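Local coordinates for crystal protein (Bacillus thuringiensis serovar dakota, PDB 2ZTB), which is a parasporal toxin that recognises cancer cells and, like related aerolysin-type beta toxins, probably kills by forming pores in the membrane, at residues Y7-L13 against A39-Y45; P20-R24 against D217-T221; Y62-G66 against G119-T123; V112-T116 against T142-S147. All coordinates share one frame; numbering follows the deposited sequence.

Interaction 1 of 4, residues Y7-L13 against A39-Y45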
# COMPACT_ATOMS: atom_id res chain seq x y z
N TYR A 7 14.29 0.86 -14.41
CA TYR A 7 15.26 -0.15 -14.71
C TYR A 7 15.07 -1.39 -13.85
O TYR A 7 14.70 -1.30 -12.66
CB TYR A 7 16.68 0.39 -14.56
CG TYR A 7 17.12 1.36 -15.64
CD1 TYR A 7 16.64 1.27 -16.95
CD2 TYR A 7 18.06 2.35 -15.35
CE1 TYR A 7 17.06 2.16 -17.94
CE2 TYR A 7 18.49 3.24 -16.34
CZ TYR A 7 17.99 3.15 -17.63
OH TYR A 7 18.43 4.05 -18.60
N LEU A 8 15.32 -2.55 -14.45
CA LEU A 8 15.41 -3.79 -13.71
C LEU A 8 16.85 -3.87 -13.20
O LEU A 8 17.80 -3.49 -13.91
CB LEU A 8 15.04 -4.97 -14.61
CG LEU A 8 15.02 -6.37 -13.97
CD1 LEU A 8 13.85 -6.54 -13.00
CD2 LEU A 8 15.01 -7.46 -15.07
N MET A 9 17.01 -4.32 -11.96
CA MET A 9 18.33 -4.43 -11.35
C MET A 9 18.71 -5.91 -11.15
O MET A 9 17.82 -6.76 -11.08
CB MET A 9 18.37 -3.67 -10.02
CG MET A 9 17.87 -2.20 -10.09
SD MET A 9 19.00 -1.14 -11.02
CE MET A 9 20.41 -1.02 -9.89
N PHE A 10 20.00 -6.20 -11.04
CA PHE A 10 20.46 -7.57 -10.79
C PHE A 10 19.98 -8.16 -9.46
O PHE A 10 19.77 -9.37 -9.36
CB PHE A 10 21.99 -7.70 -10.91
CG PHE A 10 22.48 -7.98 -12.32
CD1 PHE A 10 23.27 -7.05 -12.99
CD2 PHE A 10 22.16 -9.17 -12.97
CE1 PHE A 10 23.72 -7.30 -14.28
CE2 PHE A 10 22.62 -9.42 -14.26
CZ PHE A 10 23.40 -8.48 -14.92
N ASN A 11 19.80 -7.30 -8.45
CA ASN A 11 19.38 -7.75 -7.12
C ASN A 11 17.88 -8.01 -7.03
O ASN A 11 17.36 -8.36 -5.97
CB ASN A 11 19.91 -6.84 -5.99
CG ASN A 11 19.24 -5.44 -5.93
OD1 ASN A 11 19.45 -4.72 -4.95
ND2 ASN A 11 18.46 -5.06 -6.93
N GLU A 12 17.20 -7.87 -8.16
CA GLU A 12 15.76 -8.12 -8.29
C GLU A 12 15.45 -9.33 -9.17
O GLU A 12 14.28 -9.64 -9.38
CB GLU A 12 15.10 -6.94 -9.01
CG GLU A 12 14.98 -5.70 -8.21
CD GLU A 12 14.28 -4.64 -9.01
OE1 GLU A 12 13.10 -4.39 -8.70
OE2 GLU A 12 14.90 -4.10 -9.96
N LEU A 13 16.48 -9.96 -9.72
CA LEU A 13 16.30 -11.15 -10.57
C LEU A 13 15.52 -12.27 -9.89
O LEU A 13 14.72 -12.94 -10.52
CB LEU A 13 17.65 -11.63 -11.11
CG LEU A 13 17.95 -11.19 -12.56
CD1 LEU A 13 17.52 -9.77 -12.92
CD2 LEU A 13 19.40 -11.47 -12.99
N ALA A 39 25.19 -8.56 -18.74
CA ALA A 39 24.97 -7.15 -18.53
C ALA A 39 23.49 -6.82 -18.53
O ALA A 39 22.70 -7.45 -19.23
CB ALA A 39 25.70 -6.33 -19.59
N LEU A 40 23.12 -5.82 -17.72
CA LEU A 40 21.76 -5.34 -17.59
C LEU A 40 21.86 -3.87 -17.35
O LEU A 40 22.50 -3.43 -16.39
CB LEU A 40 21.07 -6.01 -16.39
CG LEU A 40 19.64 -5.67 -15.98
CD1 LEU A 40 18.64 -6.00 -17.10
CD2 LEU A 40 19.28 -6.42 -14.71
N ASN A 41 21.24 -3.08 -18.22
CA ASN A 41 21.23 -1.62 -18.08
C ASN A 41 22.65 -1.10 -17.77
O ASN A 41 23.54 -1.23 -18.62
CB ASN A 41 20.19 -1.20 -17.04
CG ASN A 41 18.79 -1.67 -17.41
OD1 ASN A 41 18.32 -1.44 -18.52
ND2 ASN A 41 18.11 -2.33 -16.47
N ASN A 42 22.88 -0.56 -16.56
CA ASN A 42 24.22 -0.06 -16.19
C ASN A 42 25.10 -0.96 -15.32
O ASN A 42 26.13 -0.52 -14.78
CB ASN A 42 24.13 1.36 -15.61
CG ASN A 42 23.73 2.39 -16.65
OD1 ASN A 42 22.51 2.83 -16.64
ND2 ASN A 42 24.75 2.79 -17.56
N GLU A 43 24.73 -2.24 -15.21
CA GLU A 43 25.45 -3.21 -14.39
C GLU A 43 25.96 -4.35 -15.26
O GLU A 43 25.48 -4.57 -16.37
CB GLU A 43 24.52 -3.83 -13.36
CG GLU A 43 23.88 -2.90 -12.35
CD GLU A 43 22.68 -3.56 -11.71
OE1 GLU A 43 21.63 -3.63 -12.40
OE2 GLU A 43 22.78 -3.99 -10.54
N THR A 44 26.95 -5.07 -14.73
CA THR A 44 27.50 -6.25 -15.35
C THR A 44 27.59 -7.34 -14.29
O THR A 44 27.52 -7.04 -13.10
CB THR A 44 28.92 -6.01 -15.92
OG1 THR A 44 29.86 -5.83 -14.85
CG2 THR A 44 28.96 -4.80 -16.85
N TYR A 45 27.73 -8.59 -14.72
CA TYR A 45 27.99 -9.70 -13.82
C TYR A 45 29.05 -10.62 -14.44
O TYR A 45 29.18 -10.69 -15.67
CB TYR A 45 26.70 -10.46 -13.50
CG TYR A 45 26.47 -10.74 -12.02
CD1 TYR A 45 25.74 -9.86 -11.23
CD2 TYR A 45 27.00 -11.88 -11.42
CE1 TYR A 45 25.54 -10.11 -9.86
CE2 TYR A 45 26.82 -12.14 -10.08
CZ TYR A 45 26.09 -11.27 -9.31
OH TYR A 45 25.91 -11.56 -7.99
O HOH W 1 21.64 -4.92 -8.27
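Leu8 and Met9 pass the turn at Leu40 and Asn41 without pairing as strands, the closest alpha carbons, Tyr7 CA and Asn41 CA, standing 7.0 Å apart. Residues 39-45 make a tight hairpin whose type II' turn runs from Leu40 to Glu43; asparagine suits position 41 because it tolerates the positive phi required there. The Asn41 amide lies stacked over the Tyr7 ring, the two planes 26° apart. In its own plane Asn41 ND2 gives a hydrogen bond to an in-plane lone pair of Leu8 O at 2.8 Å, while OD1 takes the backbone N-H of Cys61, so both ends of the amide are used and its rotation is fixed. This hairpin and the 3-10 turn 10-13 belong to the broader end of an elongated, mostly beta molecule. Phe10, flat and apolar, fills the gap between them. Leu40 CB, 4.0 Å from the centroid of the Phe10 ring, covers one ring face in a CH-pi contact; Tyr45 turns an edge to the opposite face, planes at 56°, and Glu43 CB sits at the rim, 3.5 Å from Phe10 CD1. Extended beyond CG, Glu43 carries its carboxylate to the start of the 3-10 turn, where OE1 receives a weak bond from Phe10 N at 3.3 Å. A water donates to Glu43 OE2 at 2.7 Å and accepts from Asn11 N, covering a second backbone amide.

Interaction 2 of 4, residues P20-R24 against D217-T221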
# COMPACT_ATOMS: atom_id res chain seq x y z
N PRO A 20 21.57 -14.24 -11.70
CA PRO A 20 22.58 -14.03 -12.74
C PRO A 20 23.10 -15.34 -13.33
O PRO A 20 23.42 -15.41 -14.53
CB PRO A 20 23.69 -13.28 -11.99
CG PRO A 20 22.96 -12.57 -10.87
CD PRO A 20 21.95 -13.58 -10.43
N GLU A 21 23.18 -16.37 -12.50
CA GLU A 21 23.70 -17.67 -12.94
C GLU A 21 22.75 -18.33 -13.91
O GLU A 21 23.17 -18.98 -14.84
CB GLU A 21 23.95 -18.60 -11.75
CG GLU A 21 25.13 -18.22 -10.84
CD GLU A 21 24.85 -17.03 -9.89
OE1 GLU A 21 23.67 -16.72 -9.58
OE2 GLU A 21 25.84 -16.39 -9.44
N SER A 22 21.45 -18.17 -13.70
CA SER A 22 20.48 -18.81 -14.53
C SER A 22 20.38 -18.09 -15.87
O SER A 22 20.11 -18.74 -16.88
CB SER A 22 19.13 -18.94 -13.83
OG SER A 22 18.41 -17.73 -13.79
N VAL A 23 20.60 -16.77 -15.87
CA VAL A 23 20.66 -15.93 -17.08
C VAL A 23 21.89 -16.30 -17.91
O VAL A 23 21.81 -16.51 -19.12
CB VAL A 23 20.65 -14.39 -16.72
CG1 VAL A 23 21.10 -13.48 -17.90
CG2 VAL A 23 19.28 -13.95 -16.20
N ARG A 24 23.03 -16.39 -17.25
CA ARG A 24 24.26 -16.80 -17.91
C ARG A 24 24.10 -18.18 -18.59
O ARG A 24 24.55 -18.38 -19.73
CB ARG A 24 25.41 -16.80 -16.91
CG ARG A 24 26.77 -16.95 -17.53
CD ARG A 24 27.81 -17.30 -16.49
NE ARG A 24 29.15 -17.10 -17.02
CZ ARG A 24 30.26 -17.07 -16.29
NH1 ARG A 24 30.21 -17.24 -14.97
NH2 ARG A 24 31.43 -16.87 -16.88
N ASP A 217 13.83 -14.51 -23.11
CA ASP A 217 14.76 -15.57 -23.51
C ASP A 217 15.70 -16.05 -22.40
O ASP A 217 16.23 -17.16 -22.51
CB ASP A 217 15.62 -15.12 -24.69
CG ASP A 217 14.84 -14.96 -25.98
OD1 ASP A 217 13.62 -15.27 -26.01
OD2 ASP A 217 15.45 -14.53 -26.97
N VAL A 218 15.94 -15.23 -21.38
CA VAL A 218 16.97 -15.57 -20.38
C VAL A 218 16.46 -15.61 -18.92
O VAL A 218 17.18 -16.07 -18.01
CB VAL A 218 18.23 -14.67 -20.53
CG1 VAL A 218 18.92 -14.91 -21.92
CG2 VAL A 218 17.88 -13.15 -20.34
N LEU A 219 15.22 -15.16 -18.70
CA LEU A 219 14.61 -15.16 -17.38
C LEU A 219 13.53 -16.23 -17.33
O LEU A 219 12.92 -16.54 -18.36
CB LEU A 219 14.00 -13.77 -17.05
CG LEU A 219 14.91 -12.54 -16.83
CD1 LEU A 219 14.11 -11.25 -16.72
CD2 LEU A 219 15.81 -12.67 -15.60
N ASN A 220 13.27 -16.75 -16.14
CA ASN A 220 12.27 -17.80 -15.94
C ASN A 220 10.85 -17.29 -16.01
O ASN A 220 9.91 -18.05 -16.24
CB ASN A 220 12.50 -18.53 -14.62
CG ASN A 220 13.76 -19.35 -14.63
OD1 ASN A 220 14.14 -19.94 -15.66
ND2 ASN A 220 14.43 -19.41 -13.48
N THR A 221 10.71 -15.98 -15.80
CA THR A 221 9.43 -15.31 -15.94
C THR A 221 9.72 -13.85 -16.22
O THR A 221 10.83 -13.39 -15.99
CB THR A 221 8.52 -15.40 -14.65
OG1 THR A 221 7.22 -14.88 -14.98
CG2 THR A 221 9.05 -14.56 -13.50
O HOH W 2 16.81 -17.68 -15.91
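Ser22, in the first turn of helix 20-31, is joined to Val218 by a single water, which lies 2.7 Å from Ser22 OG and donates to Val218 O at 2.7 Å. A small hydroxyl fits here because it serves two ends: Ser22 OG also bonds the backbone N of Ser19, just ahead of the helix. Asn220 ND2 stays 4.3 Å from Ser22 OG and turns its hydrogen bond to Ser17 O instead. One residue on, Val23 is where the backbones come nearest, its CA 5.0 Å from Val218 CA. Here the first turn of the helix packs on the end of the short helical turn 215-218 and the loop beyond it, both resting on Phe195 of the long strand 168-199, within the compact end of this mainly beta toxin. The branched Val23 splits its methyls between two neighbours. With CG1 anti to the backbone N (chi1 164°), the Val23 side chain crosses that of Val218 at a slant, Val23 CG1 lying 4.1 Å from Val218 CG2. Val23 CG2 lies beside Leu219, the two side chains pointing the same way, and meets Leu219 CD2 at 3.7 Å. Val23 CG2 also packs 3.5 Å from Val218 O, on the carbonyl that takes the water.

Interaction 3 of 4, residues Y62-G66 against G119-T123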
# COMPACT_ATOMS: atom_id res chain seq x y z
N TYR A 62 13.34 -2.90 -18.37
CA TYR A 62 12.50 -2.17 -17.43
C TYR A 62 11.52 -3.09 -16.75
O TYR A 62 11.05 -4.05 -17.34
CB TYR A 62 11.71 -1.07 -18.14
CG TYR A 62 12.54 -0.13 -18.98
CD1 TYR A 62 12.74 -0.37 -20.35
CD2 TYR A 62 13.11 1.02 -18.43
CE1 TYR A 62 13.50 0.50 -21.13
CE2 TYR A 62 13.87 1.90 -19.21
CZ TYR A 62 14.05 1.63 -20.56
OH TYR A 62 14.80 2.50 -21.33
N LYS A 63 11.24 -2.78 -15.49
CA LYS A 63 10.10 -3.29 -14.76
C LYS A 63 9.03 -2.19 -14.73
O LYS A 63 9.34 -0.99 -14.70
CB LYS A 63 10.50 -3.73 -13.34
CG LYS A 63 11.30 -2.71 -12.54
CD LYS A 63 11.42 -3.18 -11.08
CE LYS A 63 11.99 -2.12 -10.17
NZ LYS A 63 13.45 -1.83 -10.32
N ASN A 64 7.76 -2.61 -14.77
CA ASN A 64 6.63 -1.71 -14.93
C ASN A 64 5.52 -2.14 -13.97
O ASN A 64 5.33 -3.32 -13.75
CB ASN A 64 6.04 -1.79 -16.35
CG ASN A 64 7.09 -1.60 -17.44
OD1 ASN A 64 7.78 -2.55 -17.84
ND2 ASN A 64 7.19 -0.39 -17.95
N VAL A 65 4.79 -1.15 -13.45
CA VAL A 65 3.55 -1.40 -12.73
C VAL A 65 2.43 -0.97 -13.68
O VAL A 65 2.49 0.10 -14.27
CB VAL A 65 3.49 -0.62 -11.38
CG1 VAL A 65 2.20 -0.94 -10.61
CG2 VAL A 65 4.72 -0.93 -10.52
N GLY A 66 1.44 -1.83 -13.85
CA GLY A 66 0.30 -1.50 -14.70
C GLY A 66 -0.76 -0.75 -13.90
O GLY A 66 -0.49 -0.23 -12.81
N GLY A 119 9.00 -9.76 -4.43
CA GLY A 119 9.97 -8.83 -3.85
C GLY A 119 10.71 -7.92 -4.81
O GLY A 119 11.92 -7.73 -4.69
N PHE A 120 10.00 -7.38 -5.78
CA PHE A 120 10.50 -6.29 -6.59
C PHE A 120 10.92 -5.11 -5.72
O PHE A 120 10.40 -4.93 -4.61
CB PHE A 120 9.45 -5.85 -7.61
CG PHE A 120 9.26 -6.83 -8.73
CD1 PHE A 120 8.27 -7.80 -8.66
CD2 PHE A 120 10.10 -6.79 -9.85
CE1 PHE A 120 8.10 -8.72 -9.71
CE2 PHE A 120 9.94 -7.70 -10.90
CZ PHE A 120 8.93 -8.66 -10.83
N LYS A 121 11.87 -4.32 -6.21
CA LYS A 121 12.37 -3.17 -5.46
C LYS A 121 12.13 -1.90 -6.26
O LYS A 121 13.04 -1.37 -6.87
CB LYS A 121 13.87 -3.34 -5.14
CG LYS A 121 14.22 -4.65 -4.43
CD LYS A 121 15.70 -4.73 -4.09
CE LYS A 121 16.02 -5.99 -3.31
NZ LYS A 121 15.76 -7.21 -4.14
N PHE A 122 10.89 -1.44 -6.28
CA PHE A 122 10.53 -0.17 -6.91
C PHE A 122 10.87 1.03 -6.06
O PHE A 122 10.65 1.04 -4.85
CB PHE A 122 9.05 -0.14 -7.25
CG PHE A 122 8.68 -1.03 -8.39
CD1 PHE A 122 8.24 -2.32 -8.16
CD2 PHE A 122 8.75 -0.57 -9.70
CE1 PHE A 122 7.88 -3.14 -9.21
CE2 PHE A 122 8.39 -1.39 -10.77
CZ PHE A 122 7.96 -2.68 -10.52
N THR A 123 11.40 2.04 -6.74
CA THR A 123 11.86 3.29 -6.16
C THR A 123 10.78 4.36 -6.27
O THR A 123 10.62 5.19 -5.37
CB THR A 123 13.18 3.73 -6.85
OG1 THR A 123 14.29 3.09 -6.20
CG2 THR A 123 13.40 5.24 -6.81
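Phe122 is clamped between Lys63 and Val65, two residues whose side chains leave the same side of the long antiparallel strand 61-90. The ring comes from the irregular loop 119-123, which leads from strand 96-116 into the two-stranded hairpin of 126-132 and 136-142. Lys63 lays its methylenes across one face, running the opposite way to the Phe122 side chain, with CD 3.7 Å from the ring centroid in a CH-pi contact. Over the other face comes Val65 CG2, 3.9 Å from the Phe122 centroid, the valine crossing the phenylalanine at a slant. A flat ring suits this slot, since it offers an apolar surface to each neighbour. Lysine suits its side too, because its chain is long enough to cover the ring face with methylenes and still deliver its charge beyond it: a bend at the end (chi4 -72°) turns the ammonium group to Glu6, Glu12 and the carbonyl of Tyr7. Lys63 NZ is 5.2 Å from the Phe122 centroid, at most a weak cation-pi attraction. Phe120 adds a lesser apolar touch from the loop, its CD2 4.0 Å from Lys63 CD. Where the lysine chain passes the loop backbone, Lys63 CE rests 3.5 Å from Lys121 O.

Interaction 4 of 4, residues V112-T116 against T142-S147; sequences VTSST and TTIGTS. With EDO (1,2-ethanediol), chain H.
The type II turn Thr143-Thr146, on the way from the hairpin strand 136-142 back into strand 147-164, docks against the end of strand 96-116 and starts an antiparallel pairing with it. In aerolysin-type toxins a hairpin of this kind is thought to insert into the membrane, and the hairpin 126-142 may be its counterpart here. Thr113 and Ser147 form a non-hydrogen-bonded pair, and their hydroxyls, on the same face of the sheet, meet directly, Thr113 OG1 to Ser147 OG 2.8 Å. Next along, Ser114 N bonds to Thr146 O at 3.2 Å. Ser114 is the polar centre: with chi1 at 54° its OG sits between the backbone N and carbonyl carbon and faces the turn, where Gly145 N donates to it over 3.2 Å at 154°. Gly145 has the positive phi demanded of the third turn residue, a conformation that glycine adopts without strain. A water is held by three oxygens, Ser114 OG at 2.7 Å and, as acceptors, Thr142 OG1 at 2.8 Å and Thr146 O at 2.8 Å; Thr142 OG1 is also bonded to Glu148. The Val112 and Thr142 side chains meet tip to tip, Val112 CG1 against Thr142 OG1, while the Ile144 and Thr116 side chains cross at about a right angle, their apolar CG2 methyls in contact. A 1,2-ethanediol, probably from the crystallisation liquor, lies against Ser115 and makes a weak hydrogen bond with Thr116 OG1. Within the turn, Thr146 OG1 donates to an in-plane lone pair of Thr143 O at 2.6 Å.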
# COMPACT_ATOMS: atom_id res chain seq x y z
N VAL A 112 -2.48 2.89 4.15
CA VAL A 112 -2.11 2.14 2.93
C VAL A 112 -1.03 1.08 3.26
O VAL A 112 -0.18 1.28 4.15
CB VAL A 112 -1.69 3.08 1.76
CG1 VAL A 112 -0.33 3.74 2.02
CG2 VAL A 112 -1.70 2.35 0.40
N THR A 113 -1.10 -0.07 2.59
CA THR A 113 -0.07 -1.11 2.65
C THR A 113 0.04 -1.74 1.25
O THR A 113 -0.96 -1.84 0.52
CB THR A 113 -0.34 -2.16 3.78
OG1 THR A 113 0.82 -2.96 4.01
CG2 THR A 113 -1.54 -3.05 3.46
N SER A 114 1.25 -2.11 0.86
CA SER A 114 1.47 -2.74 -0.45
C SER A 114 2.64 -3.67 -0.39
O SER A 114 3.43 -3.61 0.54
CB SER A 114 1.69 -1.72 -1.58
OG SER A 114 2.73 -0.81 -1.27
N SER A 115 2.72 -4.53 -1.39
CA SER A 115 3.79 -5.49 -1.51
C SER A 115 3.76 -6.04 -2.93
O SER A 115 2.87 -5.71 -3.73
CB SER A 115 3.59 -6.62 -0.50
OG SER A 115 2.35 -7.27 -0.77
N THR A 116 4.75 -6.86 -3.25
CA THR A 116 4.72 -7.64 -4.49
C THR A 116 4.91 -9.07 -4.06
O THR A 116 5.46 -9.34 -2.99
CB THR A 116 5.78 -7.21 -5.53
OG1 THR A 116 7.08 -7.48 -5.00
CG2 THR A 116 5.64 -5.72 -5.88
N THR A 142 2.90 6.31 -2.21
CA THR A 142 3.51 5.35 -1.29
C THR A 142 4.63 4.50 -1.90
O THR A 142 4.56 4.10 -3.07
CB THR A 142 2.42 4.48 -0.61
OG1 THR A 142 2.97 3.84 0.54
CG2 THR A 142 1.85 3.45 -1.57
N THR A 143 5.66 4.23 -1.10
CA THR A 143 6.70 3.28 -1.49
C THR A 143 6.14 1.86 -1.41
O THR A 143 5.65 1.42 -0.37
CB THR A 143 7.96 3.40 -0.59
OG1 THR A 143 8.46 4.73 -0.66
CG2 THR A 143 9.05 2.43 -1.04
N ILE A 144 6.20 1.16 -2.54
CA ILE A 144 5.74 -0.22 -2.63
C ILE A 144 6.49 -1.09 -1.62
O ILE A 144 7.73 -1.01 -1.51
CB ILE A 144 5.89 -0.75 -4.06
CG1 ILE A 144 5.10 0.16 -5.02
CG2 ILE A 144 5.45 -2.20 -4.16
CD1 ILE A 144 5.38 -0.09 -6.53
N GLY A 145 5.73 -1.87 -0.85
CA GLY A 145 6.30 -2.75 0.15
C GLY A 145 6.30 -2.14 1.53
O GLY A 145 6.90 -2.70 2.44
N THR A 146 5.63 -0.99 1.69
CA THR A 146 5.59 -0.29 2.98
C THR A 146 4.15 -0.07 3.48
O THR A 146 3.18 -0.38 2.78
CB THR A 146 6.33 1.09 2.92
OG1 THR A 146 5.56 2.00 2.13
CG2 THR A 146 7.74 0.95 2.32
N SER A 147 4.04 0.44 4.70
CA SER A 147 2.75 0.84 5.27
C SER A 147 2.81 2.27 5.77
O SER A 147 3.81 2.67 6.34
CB SER A 147 2.33 -0.10 6.42
OG SER A 147 2.21 -1.43 5.96
C1 EDO H . 7.45 -6.48 -1.37
O1 EDO H . 8.08 -5.55 -2.28
C2 EDO H . 8.14 -7.86 -1.31
O2 EDO H . 9.29 -8.02 -0.41
O HOH W 3 2.33 1.14 0.60

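Interactions 1 and 2 lie together towards one end of the elongated molecule, with interaction 3 and then interaction 4 nearer the middle. Interactions 1 and 2, centres 12 Å apart, share a core at the broader end: Leu13 packs on Val23 and Leu219, and Tyr45 on Pro20. Along the chain their segments alternate. Interaction 3 lies 13 Å from interaction 1, centre to centre, and is tied to it by Lys63 and Lys121, which bond Tyr7 and Asn11; interaction 4 is centred 12 Å from interaction 3, touching it through Ile144 against Phe122 and Val65. Interactions 1, 3 and 4 all reach the large antiparallel sheet. The chain from 20 to 221 encloses interactions 3 and 4, so interaction 2 joins early and late parts of the toxin.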